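Local coordinates for glucosamine-6-phosphate deaminase (Thermotoga maritima, PDB 1J5X), which belongs to the SIS-domain family of alpha/beta proteins, with two parallel beta-sheets packed among helices in a single chain, at residues 209-215 and 321-326; 214-218 and 230-234. All blocks are in the same frame, centred on the assembly; numbering follows the deposited sequence.

Contact 1 (209-215 and 321-326)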
ATOM      1  N   LEU A 209      15.607  -9.446 -15.207  1.00 33.42           N
ATOM      2  CA  LEU A 209      15.893  -8.708 -13.989  1.00 35.88           C
ATOM      3  C   LEU A 209      17.314  -8.230 -13.772  1.00 36.80           C
ATOM      4  O   LEU A 209      17.527  -7.086 -13.359  1.00 36.12           O
ATOM      5  CB  LEU A 209      15.434  -9.532 -12.780  1.00 32.95           C
ATOM      6  CG  LEU A 209      13.891  -9.666 -12.747  1.00 36.31           C
ATOM      7  CD1 LEU A 209      13.467 -10.397 -11.497  1.00 32.37           C
ATOM      8  CD2 LEU A 209      13.227  -8.265 -12.754  1.00 33.24           C
ATOM      9  N   LYS A 210      18.285  -9.108 -14.036  1.00 39.04           N
ATOM     10  CA  LYS A 210      19.687  -8.756 -13.846  1.00 38.53           C
ATOM     11  C   LYS A 210      20.043  -7.532 -14.669  1.00 36.39           C
ATOM     12  O   LYS A 210      21.019  -6.864 -14.374  1.00 38.60           O
ATOM     13  CB  LYS A 210      20.594  -9.943 -14.239  1.00 41.05           C
ATOM     14  CG  LYS A 210      20.618 -11.073 -13.215  1.00 46.06           C
ATOM     15  CD  LYS A 210      19.381 -11.976 -13.366  1.00 49.91           C
ATOM     16  CE  LYS A 210      19.384 -13.214 -12.429  1.00 51.20           C
ATOM     17  NZ  LYS A 210      18.070 -13.972 -12.484  1.00 50.06           N
ATOM     18  N   GLU A 211      19.268  -7.234 -15.708  1.00 33.84           N
ATOM     19  CA  GLU A 211      19.540  -6.073 -16.529  1.00 33.33           C
ATOM     20  C   GLU A 211      18.747  -4.809 -16.141  1.00 31.06           C
ATOM     21  O   GLU A 211      18.782  -3.799 -16.861  1.00 32.48           O
ATOM     22  CB  GLU A 211      19.265  -6.389 -17.989  1.00 39.19           C
ATOM     23  CG  GLU A 211      20.167  -7.471 -18.542  1.00 44.73           C
ATOM     24  CD  GLU A 211      21.387  -6.890 -19.179  1.00 50.02           C
ATOM     25  OE1 GLU A 211      22.164  -6.190 -18.485  1.00 51.24           O
ATOM     26  OE2 GLU A 211      21.561  -7.130 -20.393  1.00 54.71           O
ATOM     27  N   HIS A 212      18.033  -4.850 -15.027  1.00 29.53           N
ATOM     28  CA  HIS A 212      17.261  -3.642 -14.620  1.00 27.02           C
ATOM     29  C   HIS A 212      17.602  -3.318 -13.182  1.00 25.41           C
ATOM     30  O   HIS A 212      17.416  -4.154 -12.310  1.00 27.59           O
ATOM     31  CB  HIS A 212      15.756  -3.919 -14.722  1.00 27.77           C
ATOM     32  CG  HIS A 212      15.264  -4.025 -16.130  1.00 27.33           C
ATOM     33  ND1 HIS A 212      15.273  -5.210 -16.837  1.00 30.03           N
ATOM     34  CD2 HIS A 212      14.763  -3.092 -16.967  1.00 29.60           C
ATOM     35  CE1 HIS A 212      14.786  -4.999 -18.046  1.00 29.65           C
ATOM     36  NE2 HIS A 212      14.464  -3.726 -18.153  1.00 31.21           N
ATOM     37  N   ASP A 213      18.106  -2.113 -12.950  1.00 26.49           N
ATOM     38  CA  ASP A 213      18.467  -1.722 -11.601  1.00 27.85           C
ATOM     39  C   ASP A 213      17.872  -0.380 -11.175  1.00 27.07           C
ATOM     40  O   ASP A 213      18.364   0.236 -10.234  1.00 28.83           O
ATOM     41  CB  ASP A 213      19.983  -1.644 -11.443  1.00 35.03           C
ATOM     42  CG  ASP A 213      20.612  -2.992 -11.348  1.00 40.95           C
ATOM     43  OD1 ASP A 213      20.394  -3.718 -10.353  1.00 41.76           O
ATOM     44  OD2 ASP A 213      21.333  -3.343 -12.305  1.00 50.88           O
ATOM     45  N   HIS A 214      16.842   0.061 -11.881  1.00 26.57           N
ATOM     46  CA  HIS A 214      16.161   1.339 -11.570  1.00 25.72           C
ATOM     47  C   HIS A 214      14.674   1.045 -11.770  1.00 25.38           C
ATOM     48  O   HIS A 214      14.239   0.873 -12.932  1.00 23.97           O
ATOM     49  CB  HIS A 214      16.552   2.391 -12.569  1.00 24.44           C
ATOM     50  CG  HIS A 214      15.860   3.696 -12.354  1.00 22.07           C
ATOM     51  ND1 HIS A 214      15.723   4.627 -13.348  1.00 23.71           N
ATOM     52  CD2 HIS A 214      15.257   4.216 -11.261  1.00 21.88           C
ATOM     53  CE1 HIS A 214      15.060   5.677 -12.885  1.00 24.63           C
ATOM     54  NE2 HIS A 214      14.768   5.450 -11.621  1.00 22.00           N
ATOM     55  N   PHE A 215      13.936   0.990 -10.661  1.00 23.66           N
ATOM     56  CA  PHE A 215      12.487   0.714 -10.736  1.00 23.27           C
ATOM     57  C   PHE A 215      11.684   2.005 -10.501  1.00 24.32           C
ATOM     58  O   PHE A 215      11.954   2.740  -9.527  1.00 22.34           O
ATOM     59  CB  PHE A 215      12.084  -0.283  -9.664  1.00 22.75           C
ATOM     60  CG  PHE A 215      12.726  -1.649  -9.791  1.00 20.11           C
ATOM     61  CD1 PHE A 215      13.395  -2.023 -10.958  1.00 23.24           C
ATOM     62  CD2 PHE A 215      12.634  -2.538  -8.758  1.00 20.21           C
ATOM     63  CE1 PHE A 215      13.967  -3.306 -11.048  1.00 24.02           C
ATOM     64  CE2 PHE A 215      13.193  -3.830  -8.827  1.00 23.90           C
ATOM     65  CZ  PHE A 215      13.863  -4.201  -9.977  1.00 20.92           C
ATOM     66  N   GLN A 321      11.514 -11.577  -6.581  1.00 28.71           N
ATOM     67  CA  GLN A 321      12.284 -12.140  -7.672  1.00 30.66           C
ATOM     68  C   GLN A 321      13.586 -11.392  -7.887  1.00 30.92           C
ATOM     69  O   GLN A 321      14.619 -12.011  -8.217  1.00 30.60           O
ATOM     70  CB  GLN A 321      11.437 -12.165  -8.972  1.00 28.74           C
ATOM     71  CG  GLN A 321      10.227 -13.140  -8.861  1.00 31.75           C
ATOM     72  CD  GLN A 321       9.538 -13.402 -10.210  1.00 31.68           C
ATOM     73  OE1 GLN A 321      10.217 -13.058 -11.295  1.00 29.04           O
ATOM     74  NE2 GLN A 321       8.395 -13.888 -10.260  1.00 33.35           N
ATOM     75  N   LYS A 322      13.568 -10.066  -7.710  1.00 26.89           N
ATOM     76  CA  LYS A 322      14.796  -9.308  -7.926  1.00 26.37           C
ATOM     77  C   LYS A 322      15.814  -9.628  -6.851  1.00 26.77           C
ATOM     78  O   LYS A 322      17.031  -9.618  -7.135  1.00 30.08           O
ATOM     79  CB  LYS A 322      14.563  -7.780  -7.931  1.00 25.87           C
ATOM     80  CG  LYS A 322      15.850  -6.935  -8.044  1.00 24.66           C
ATOM     81  CD  LYS A 322      16.495  -6.966  -9.436  1.00 27.55           C
ATOM     82  CE  LYS A 322      17.829  -6.201  -9.420  1.00 26.91           C
ATOM     83  NZ  LYS A 322      18.476  -6.072 -10.747  1.00 29.78           N
ATOM     84  N   ALA A 323      15.356  -9.880  -5.634  1.00 25.09           N
ATOM     85  CA  ALA A 323      16.309 -10.189  -4.583  1.00 28.63           C
ATOM     86  C   ALA A 323      17.006 -11.526  -4.911  1.00 30.87           C
ATOM     87  O   ALA A 323      18.226 -11.668  -4.756  1.00 31.82           O
ATOM     88  CB  ALA A 323      15.621 -10.299  -3.290  1.00 24.38           C
ATOM     89  N   ILE A 324      16.216 -12.494  -5.371  1.00 30.35           N
ATOM     90  CA  ILE A 324      16.755 -13.822  -5.697  1.00 31.64           C
ATOM     91  C   ILE A 324      17.796 -13.644  -6.770  1.00 33.23           C
ATOM     92  O   ILE A 324      18.883 -14.231  -6.701  1.00 34.85           O
ATOM     93  CB  ILE A 324      15.620 -14.784  -6.201  1.00 33.55           C
ATOM     94  CG1 ILE A 324      14.626 -15.033  -5.072  1.00 33.66           C
ATOM     95  CG2 ILE A 324      16.217 -16.154  -6.681  1.00 31.25           C
ATOM     96  CD1 ILE A 324      15.248 -15.324  -3.753  1.00 40.01           C
ATOM     97  N   SER A 325      17.444 -12.815  -7.742  1.00 30.48           N
ATOM     98  CA  SER A 325      18.281 -12.454  -8.863  1.00 34.20           C
ATOM     99  C   SER A 325      19.655 -11.915  -8.432  1.00 35.85           C
ATOM    100  O   SER A 325      20.687 -12.229  -9.047  1.00 33.88           O
ATOM    101  CB  SER A 325      17.551 -11.398  -9.664  1.00 35.75           C
ATOM    102  OG  SER A 325      18.247 -11.035 -10.831  1.00 42.08           O
ATOM    103  N   ARG A 326      19.656 -11.093  -7.387  1.00 36.36           N
ATOM    104  CA  ARG A 326      20.875 -10.489  -6.854  1.00 37.66           C
ATOM    105  C   ARG A 326      21.575 -11.473  -5.917  1.00 38.94           C
ATOM    106  O   ARG A 326      22.726 -11.262  -5.554  1.00 38.57           O
ATOM    107  CB  ARG A 326      20.554  -9.220  -6.050  1.00 39.83           C
ATOM    108  CG  ARG A 326      20.101  -8.046  -6.873  1.00 40.06           C
ATOM    109  CD  ARG A 326      20.401  -6.745  -6.099  1.00 44.46           C
ATOM    110  NE  ARG A 326      20.493  -5.631  -7.027  1.00 43.75           N
ATOM    111  CZ  ARG A 326      19.717  -4.564  -6.938  1.00 42.31           C
ATOM    112  NH1 ARG A 326      18.841  -4.510  -5.955  1.00 46.26           N
ATOM    113  NH2 ARG A 326      19.777  -3.591  -7.842  1.00 37.94           N
TER
HETATM  114  O   HOH W   1      19.473  -0.384  -7.614  1.00 30.83           O

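Contact 2 (214-218 and 230-234)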
ATOM      1  N   HIS A 214      16.842   0.061 -11.881  1.00 26.57           N
ATOM      2  CA  HIS A 214      16.161   1.339 -11.570  1.00 25.72           C
ATOM      3  C   HIS A 214      14.674   1.045 -11.770  1.00 25.38           C
ATOM      4  O   HIS A 214      14.239   0.873 -12.932  1.00 23.97           O
ATOM      5  CB  HIS A 214      16.552   2.391 -12.569  1.00 24.44           C
ATOM      6  CG  HIS A 214      15.860   3.696 -12.354  1.00 22.07           C
ATOM      7  ND1 HIS A 214      15.723   4.627 -13.348  1.00 23.71           N
ATOM      8  CD2 HIS A 214      15.257   4.216 -11.261  1.00 21.88           C
ATOM      9  CE1 HIS A 214      15.060   5.677 -12.885  1.00 24.63           C
ATOM     10  NE2 HIS A 214      14.768   5.450 -11.621  1.00 22.00           N
ATOM     11  N   PHE A 215      13.936   0.990 -10.661  1.00 23.66           N
ATOM     12  CA  PHE A 215      12.487   0.714 -10.736  1.00 23.27           C
ATOM     13  C   PHE A 215      11.684   2.005 -10.501  1.00 24.32           C
ATOM     14  O   PHE A 215      11.954   2.740  -9.527  1.00 22.34           O
ATOM     15  CB  PHE A 215      12.084  -0.283  -9.664  1.00 22.75           C
ATOM     16  CG  PHE A 215      12.726  -1.649  -9.791  1.00 20.11           C
ATOM     17  CD1 PHE A 215      13.395  -2.023 -10.958  1.00 23.24           C
ATOM     18  CD2 PHE A 215      12.634  -2.538  -8.758  1.00 20.21           C
ATOM     19  CE1 PHE A 215      13.967  -3.306 -11.048  1.00 24.02           C
ATOM     20  CE2 PHE A 215      13.193  -3.830  -8.827  1.00 23.90           C
ATOM     21  CZ  PHE A 215      13.863  -4.201  -9.977  1.00 20.92           C
ATOM     22  N   VAL A 216      10.655   2.222 -11.330  1.00 20.82           N
ATOM     23  CA  VAL A 216       9.809   3.422 -11.244  1.00 22.06           C
ATOM     24  C   VAL A 216       8.367   2.906 -11.164  1.00 22.94           C
ATOM     25  O   VAL A 216       7.999   2.024 -11.962  1.00 21.58           O
ATOM     26  CB  VAL A 216      10.010   4.263 -12.507  1.00 22.65           C
ATOM     27  CG1 VAL A 216       9.037   5.450 -12.566  1.00 23.69           C
ATOM     28  CG2 VAL A 216      11.492   4.758 -12.580  1.00 19.08           C
ATOM     29  N   PHE A 217       7.592   3.393 -10.190  1.00 17.46           N
ATOM     30  CA  PHE A 217       6.193   2.984  -9.996  1.00 20.02           C
ATOM     31  C   PHE A 217       5.298   4.195 -10.220  1.00 17.68           C
ATOM     32  O   PHE A 217       5.420   5.212  -9.534  1.00 17.73           O
ATOM     33  CB  PHE A 217       6.093   2.383  -8.600  1.00 21.41           C
ATOM     34  CG  PHE A 217       6.937   1.140  -8.463  1.00 21.70           C
ATOM     35  CD1 PHE A 217       6.431  -0.064  -8.919  1.00 20.33           C
ATOM     36  CD2 PHE A 217       8.241   1.183  -7.928  1.00 21.05           C
ATOM     37  CE1 PHE A 217       7.175  -1.260  -8.848  1.00 23.02           C
ATOM     38  CE2 PHE A 217       9.025  -0.000  -7.852  1.00 23.68           C
ATOM     39  CZ  PHE A 217       8.485  -1.222  -8.304  1.00 18.47           C
ATOM     40  N   LEU A 218       4.392   4.103 -11.204  1.00 17.78           N
ATOM     41  CA  LEU A 218       3.555   5.243 -11.558  1.00 14.97           C
ATOM     42  C   LEU A 218       2.090   4.956 -11.320  1.00 15.99           C
ATOM     43  O   LEU A 218       1.633   3.876 -11.660  1.00 14.99           O
ATOM     44  CB  LEU A 218       3.758   5.571 -13.050  1.00 16.19           C
ATOM     45  CG  LEU A 218       5.167   5.905 -13.575  1.00 18.58           C
ATOM     46  CD1 LEU A 218       5.050   6.408 -15.071  1.00 18.80           C
ATOM     47  CD2 LEU A 218       5.750   7.077 -12.700  1.00 17.39           C
ATOM     48  N   SER A 230       4.793   0.233  -3.492  1.00 17.97           N
ATOM     49  CA  SER A 230       5.533  -0.675  -4.395  1.00 18.93           C
ATOM     50  C   SER A 230       7.061  -0.363  -4.346  1.00 18.99           C
ATOM     51  O   SER A 230       7.924  -1.271  -4.238  1.00 21.58           O
ATOM     52  CB  SER A 230       5.034  -0.497  -5.802  1.00 17.56           C
ATOM     53  OG  SER A 230       3.710  -1.047  -5.887  1.00 19.33           O
ATOM     54  N   ALA A 231       7.396   0.905  -4.428  1.00 17.43           N
ATOM     55  CA  ALA A 231       8.811   1.266  -4.386  1.00 19.81           C
ATOM     56  C   ALA A 231       9.448   0.822  -3.099  1.00 20.96           C
ATOM     57  O   ALA A 231      10.574   0.289  -3.097  1.00 19.93           O
ATOM     58  CB  ALA A 231       8.973   2.801  -4.609  1.00 19.49           C
ATOM     59  N   LEU A 232       8.730   0.952  -1.991  1.00 18.21           N
ATOM     60  CA  LEU A 232       9.325   0.587  -0.723  1.00 20.35           C
ATOM     61  C   LEU A 232       9.584  -0.924  -0.651  1.00 23.38           C
ATOM     62  O   LEU A 232      10.600  -1.398  -0.064  1.00 20.96           O
ATOM     63  CB  LEU A 232       8.407   1.049   0.434  1.00 20.25           C
ATOM     64  CG  LEU A 232       8.868   0.604   1.818  1.00 23.68           C
ATOM     65  CD1 LEU A 232      10.203   1.296   2.042  1.00 23.02           C
ATOM     66  CD2 LEU A 232       7.928   1.025   2.942  1.00 21.07           C
ATOM     67  N   LYS A 233       8.671  -1.721  -1.221  1.00 19.45           N
ATOM     68  CA  LYS A 233       8.897  -3.178  -1.197  1.00 21.37           C
ATOM     69  C   LYS A 233      10.171  -3.523  -1.948  1.00 20.89           C
ATOM     70  O   LYS A 233      10.938  -4.387  -1.492  1.00 23.65           O
ATOM     71  CB  LYS A 233       7.727  -3.939  -1.849  1.00 20.71           C
ATOM     72  CG  LYS A 233       6.319  -3.650  -1.323  1.00 22.19           C
ATOM     73  CD  LYS A 233       6.071  -4.057   0.123  1.00 18.94           C
ATOM     74  CE  LYS A 233       6.691  -3.051   1.175  1.00 20.42           C
ATOM     75  NZ  LYS A 233       5.935  -3.084   2.497  1.00 21.84           N
ATOM     76  N   CYS A 234      10.405  -2.898  -3.086  1.00 20.73           N
ATOM     77  CA  CYS A 234      11.608  -3.239  -3.837  1.00 21.98           C
ATOM     78  C   CYS A 234      12.848  -2.686  -3.215  1.00 24.13           C
ATOM     79  O   CYS A 234      13.941  -3.249  -3.411  1.00 21.53           O
ATOM     80  CB  CYS A 234      11.524  -2.788  -5.256  1.00 20.18           C
ATOM     81  SG  CYS A 234      10.184  -3.752  -6.116  1.00 23.42           S
TER

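Contact 1 (209-215 and 321-326)
The 3-10 turn 209-211 and the loop leading into strand 214-218 lie against the last turns of helix 313-326, with CA-CA separations of 6.2 Å for Leu209-Lys322 and 6.4 Å for Lys210-Ser325. Leu209 points toward the helix, its CD1 3.7 Å from Gln321 CB and its CB 3.7 Å from Ser325 OG. The Lys322 side chain passes the Phe215 ring, with Lys322 CD 3.9 Å from Phe215 CZ, and the Lys322 ammonium NZ donates to Leu209 O (3.0 Å), His212 O (2.7 Å) and Asp213 OD1 (3.1 Å). Leu209 O also accepts from His212 N at 2.8 Å, the bond that closes the turn. Asp213 OD1 is shared by two salt bridges, to Lys322 NZ and to Arg326 NH2 (2.6 Å), the latter near the guanidinium plane, while Arg326 NH1 bonds to Ser238 O at the end of helix 222-238. One water joins Asp213 O (2.9 Å) to Arg326 NH2 (3.2 Å). Two cations therefore converge on one carboxylate oxygen, and Lys322, also held by two carbonyls, ties helix 313-326 to the strand entrance.

Contact 2 (214-218 and 230-234)
Strand 214-218 and helix 222-238 are the first two elements of a beta-alpha-beta unit that continues into the adjacent parallel strand 241-245. Segment 230-234 runs back over the face of the sheet, nearly antiparallel to the strand: the axes of the two short segments approach to 8.7 Å at 158°. Strand alternation sends Phe215 and Phe217 toward the helix and Val216 away from it. Both phenylalanines adopt chi1 near -63° (m), but chi2 is -13° for Phe215 and -82° for Phe217, so their rings are turned differently about the CB-CG bond. Phe217 contacts Ser230, Ala231 and Cys234, an i, i+1, i+4 pattern along one side of the helix. Phe217 CD2 lies 3.8 Å from Ala231 CB. Ser230 CB sits over the Phe217 ring face, 3.8 Å from the centroid and 24° off the normal, a CH-pi contact, while Ser230 OG bonds to Val226 O one turn back in the helix. Phe215 presents its ring edge to the helix, with CD2 3.7 Å from Cys234 CB. With chi1 at -66° (m), Cys234 SG makes oblique sulfur-aromatic contacts with both rings, 5.0 Å from each centroid, and lies 3.8 Å from Phe217 CZ.

Strand 214-218 serves both contacts, and Phe215 takes part in each: the ring meets Lys322 of helix 313-326 in contact 1 and Cys234 of helix 222-238 in contact 2. The centres of the two contacts are about 12 Å apart. Contact 2 is core, its centre about 12 Å from the chain centre with all five touching residues buried; that of contact 1 lies about 21 Å out, at the strand's N-terminal approach, and the contact is only partly buried. Chemistry follows place: charged side chains and backbone carbonyls dominate the outer contact, aromatic, sulfur and aliphatic packing the inner one. Yet the more exposed contact 1 buries the larger area, 399 Å² against 212 Å², and joins segments 106 residues apart, against 12.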